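PDB 1YSJ: N-acetylcysteine deacetylase from Bacillus subtilis, which probably removes the acetyl group from N-acetylcysteine with the help of two metal ions, releasing cysteine for growth on S-(2-succino)cysteine as sulfur source. Local coordinates for residues A[201-206]-A[274-279]. The protein carries 1 engineered substitution. Sequence-based numbering, arbitrary orientation.
Sequences ASVDRF and EGTVRT
Two antiparallel neighbours in the four-stranded sheet of the M20 dimerisation domain, 203-206 and 274-278, meet through the hydrogen-bonded pairs Asp204-Val277 and Phe206-Gly275. Val277 N reaches Asp204 O at 2.8 Å, and Phe206 N reaches Gly275 O at 2.9 Å. Phe206 folds back over the neighbouring strand: with CG between its backbone N and carbonyl carbon (chi1 73°), one ring face lies on Gly275, whose CA makes a CH-pi contact 4.1 Å from the ring centroid. Val277 CG2 packs 3.7 Å from Phe206 CD1, and Met292 of helix 282-302 touches both side chains on this helix-covered face. A serine in place of Phe206 would probably open a gap over Gly275 and cost Val277 CG2 its contact with the ring. On the other sheet face, beside Trp264 of the second subunit, Arg205 and Glu274 approach without a salt bridge, NE 4.5 Å from OE2; Glu274 pairs with Arg257 instead. Towards the nickel-bearing catalytic domain, Ser202 N bonds Thr279 O at 2.9 Å, and the hydroxyls Ser202 OG and Thr279 OG1 meet tip to tip at 2.6 Å. One water accepts from Ser202 OG and donates to Val277 O and Asp204 OD1, while Asp204 OD2 forms a salt bridge with Arg285.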
ATOM      1  N   ALA A 201     -16.282  -7.200  22.227  1.00 38.80           N
ATOM      2  CA  ALA A 201     -16.581  -6.228  21.187  1.00 36.46           C
ATOM      3  C   ALA A 201     -17.164  -6.850  19.921  1.00 35.85           C
ATOM      4  O   ALA A 201     -16.907  -8.012  19.603  1.00 33.18           O
ATOM      5  CB  ALA A 201     -15.325  -5.429  20.852  1.00 37.89           C
ATOM      6  N   SER A 202     -17.967  -6.060  19.214  1.00 35.39           N
ATOM      7  CA  SER A 202     -18.362  -6.380  17.857  1.00 36.25           C
ATOM      8  C   SER A 202     -17.142  -6.192  16.963  1.00 38.30           C
ATOM      9  O   SER A 202     -16.275  -5.371  17.257  1.00 39.41           O
ATOM     10  CB  SER A 202     -19.490  -5.458  17.403  1.00 36.10           C
ATOM     11  OG  SER A 202     -19.084  -4.099  17.445  1.00 39.64           O
ATOM     12  N   VAL A 203     -17.052  -6.968  15.893  1.00 39.84           N
ATOM     13  CA  VAL A 203     -15.963  -6.797  14.941  1.00 41.75           C
ATOM     14  C   VAL A 203     -16.564  -6.637  13.559  1.00 42.76           C
ATOM     15  O   VAL A 203     -17.416  -7.427  13.149  1.00 43.21           O
ATOM     16  CB  VAL A 203     -14.938  -7.973  14.958  1.00 43.03           C
ATOM     17  CG1 VAL A 203     -13.765  -7.667  14.033  1.00 42.60           C
ATOM     18  CG2 VAL A 203     -14.424  -8.244  16.376  1.00 40.80           C
ATOM     19  N   ASP A 204     -16.131  -5.595  12.858  1.00 43.11           N
ATOM     20  CA  ASP A 204     -16.618  -5.303  11.520  1.00 42.06           C
ATOM     21  C   ASP A 204     -15.485  -4.816  10.650  1.00 41.62           C
ATOM     22  O   ASP A 204     -14.593  -4.106  11.116  1.00 41.92           O
ATOM     23  CB  ASP A 204     -17.736  -4.262  11.568  1.00 41.77           C
ATOM     24  CG  ASP A 204     -18.981  -4.778  12.271  1.00 44.24           C
ATOM     25  OD1 ASP A 204     -19.508  -4.064  13.143  1.00 45.03           O
ATOM     26  OD2 ASP A 204     -19.429  -5.902  11.964  1.00 48.60           O
ATOM     27  N   ARG A 205     -15.529  -5.211   9.383  1.00 40.78           N
ATOM     28  CA  ARG A 205     -14.512  -4.851   8.410  1.00 41.18           C
ATOM     29  C   ARG A 205     -15.000  -3.663   7.588  1.00 38.98           C
ATOM     30  O   ARG A 205     -16.184  -3.571   7.265  1.00 37.68           O
ATOM     31  CB  ARG A 205     -14.230  -6.050   7.497  1.00 41.09           C
ATOM     32  CG  ARG A 205     -12.964  -5.946   6.662  1.00 43.49           C
ATOM     33  CD  ARG A 205     -12.797  -7.154   5.749  1.00 44.30           C
ATOM     34  NE  ARG A 205     -13.660  -7.085   4.571  1.00 53.75           N
ATOM     35  CZ  ARG A 205     -13.830  -8.074   3.699  1.00 57.35           C
ATOM     36  NH1 ARG A 205     -13.197  -9.231   3.857  1.00 62.77           N
ATOM     37  NH2 ARG A 205     -14.641  -7.907   2.663  1.00 58.82           N
ATOM     38  N   PHE A 206     -14.088  -2.751   7.265  1.00 38.97           N
ATOM     39  CA  PHE A 206     -14.398  -1.656   6.341  1.00 38.55           C
ATOM     40  C   PHE A 206     -13.301  -1.486   5.295  1.00 38.27           C
ATOM     41  O   PHE A 206     -12.152  -1.837   5.539  1.00 38.07           O
ATOM     42  CB  PHE A 206     -14.645  -0.337   7.088  1.00 38.23           C
ATOM     43  CG  PHE A 206     -13.400   0.291   7.658  1.00 39.72           C
ATOM     44  CD1 PHE A 206     -13.011   0.028   8.965  1.00 39.22           C
ATOM     45  CD2 PHE A 206     -12.626   1.163   6.890  1.00 41.45           C
ATOM     46  CE1 PHE A 206     -11.865   0.613   9.497  1.00 37.74           C
ATOM     47  CE2 PHE A 206     -11.478   1.743   7.412  1.00 40.65           C
ATOM     48  CZ  PHE A 206     -11.097   1.466   8.721  1.00 40.04           C
ATOM     49  N   GLU A 274      -8.089  -0.305   4.492  1.00 50.59           N
ATOM     50  CA  GLU A 274      -9.051  -1.169   5.161  1.00 49.89           C
ATOM     51  C   GLU A 274      -8.686  -1.390   6.621  1.00 47.26           C
ATOM     52  O   GLU A 274      -7.566  -1.102   7.041  1.00 46.08           O
ATOM     53  CB  GLU A 274      -9.263  -2.495   4.401  1.00 49.30           C
ATOM     54  CG  GLU A 274      -8.108  -3.492   4.426  1.00 52.70           C
ATOM     55  CD  GLU A 274      -8.473  -4.840   3.799  1.00 54.59           C
ATOM     56  OE1 GLU A 274      -7.576  -5.493   3.221  1.00 55.59           O
ATOM     57  OE2 GLU A 274      -9.655  -5.255   3.885  1.00 62.12           O
ATOM     58  N   GLY A 275      -9.652  -1.879   7.390  1.00 46.30           N
ATOM     59  CA  GLY A 275      -9.464  -2.112   8.814  1.00 44.98           C
ATOM     60  C   GLY A 275     -10.728  -2.586   9.503  1.00 44.36           C
ATOM     61  O   GLY A 275     -11.684  -3.022   8.853  1.00 44.21           O
ATOM     62  N   THR A 276     -10.728  -2.486  10.826  1.00 43.37           N
ATOM     63  CA  THR A 276     -11.836  -2.975  11.632  1.00 43.13           C
ATOM     64  C   THR A 276     -12.394  -1.904  12.553  1.00 42.23           C
ATOM     65  O   THR A 276     -11.679  -1.003  12.993  1.00 42.46           O
ATOM     66  CB  THR A 276     -11.435  -4.190  12.500  1.00 41.94           C
ATOM     67  OG1 THR A 276     -10.207  -3.907  13.178  1.00 44.56           O
ATOM     68  CG2 THR A 276     -11.262  -5.428  11.651  1.00 42.30           C
ATOM     69  N   VAL A 277     -13.688  -2.023  12.825  1.00 41.62           N
ATOM     70  CA  VAL A 277     -14.355  -1.225  13.836  1.00 41.53           C
ATOM     71  C   VAL A 277     -14.787  -2.153  14.972  1.00 40.80           C
ATOM     72  O   VAL A 277     -15.290  -3.256  14.733  1.00 39.53           O
ATOM     73  CB  VAL A 277     -15.575  -0.483  13.255  1.00 42.24           C
ATOM     74  CG1 VAL A 277     -16.158   0.468  14.284  1.00 43.92           C
ATOM     75  CG2 VAL A 277     -15.180   0.282  12.000  1.00 42.75           C
ATOM     76  N   ARG A 278     -14.567  -1.704  16.203  1.00 40.89           N
ATOM     77  CA  ARG A 278     -14.968  -2.444  17.390  1.00 40.80           C
ATOM     78  C   ARG A 278     -15.816  -1.573  18.311  1.00 41.83           C
ATOM     79  O   ARG A 278     -15.395  -0.490  18.724  1.00 40.59           O
ATOM     80  CB  ARG A 278     -13.739  -2.995  18.116  1.00 41.27           C
ATOM     81  CG  ARG A 278     -12.972  -4.014  17.284  1.00 44.33           C
ATOM     82  CD  ARG A 278     -11.721  -4.515  17.969  1.00 52.98           C
ATOM     83  NE  ARG A 278     -10.973  -5.404  17.081  1.00 62.90           N
ATOM     84  CZ  ARG A 278      -9.982  -6.207  17.462  1.00 66.88           C
ATOM     85  NH1 ARG A 278      -9.375  -6.971  16.563  1.00 66.47           N
ATOM     86  NH2 ARG A 278      -9.597  -6.253  18.734  1.00 68.28           N
ATOM     87  N   THR A 279     -17.027  -2.047  18.595  1.00 43.71           N
ATOM     88  CA  THR A 279     -17.968  -1.348  19.473  1.00 44.20           C
ATOM     89  C   THR A 279     -18.460  -2.287  20.573  1.00 44.81           C
ATOM     90  O   THR A 279     -18.298  -3.505  20.477  1.00 45.31           O
ATOM     91  CB  THR A 279     -19.207  -0.831  18.706  1.00 43.90           C
ATOM     92  OG1 THR A 279     -20.087  -1.927  18.428  1.00 45.52           O
ATOM     93  CG2 THR A 279     -18.814  -0.141  17.399  1.00 42.50           C
TER
HETATM   94  O   HOH W   1     -18.024  -3.236  15.018  1.00 40.60           O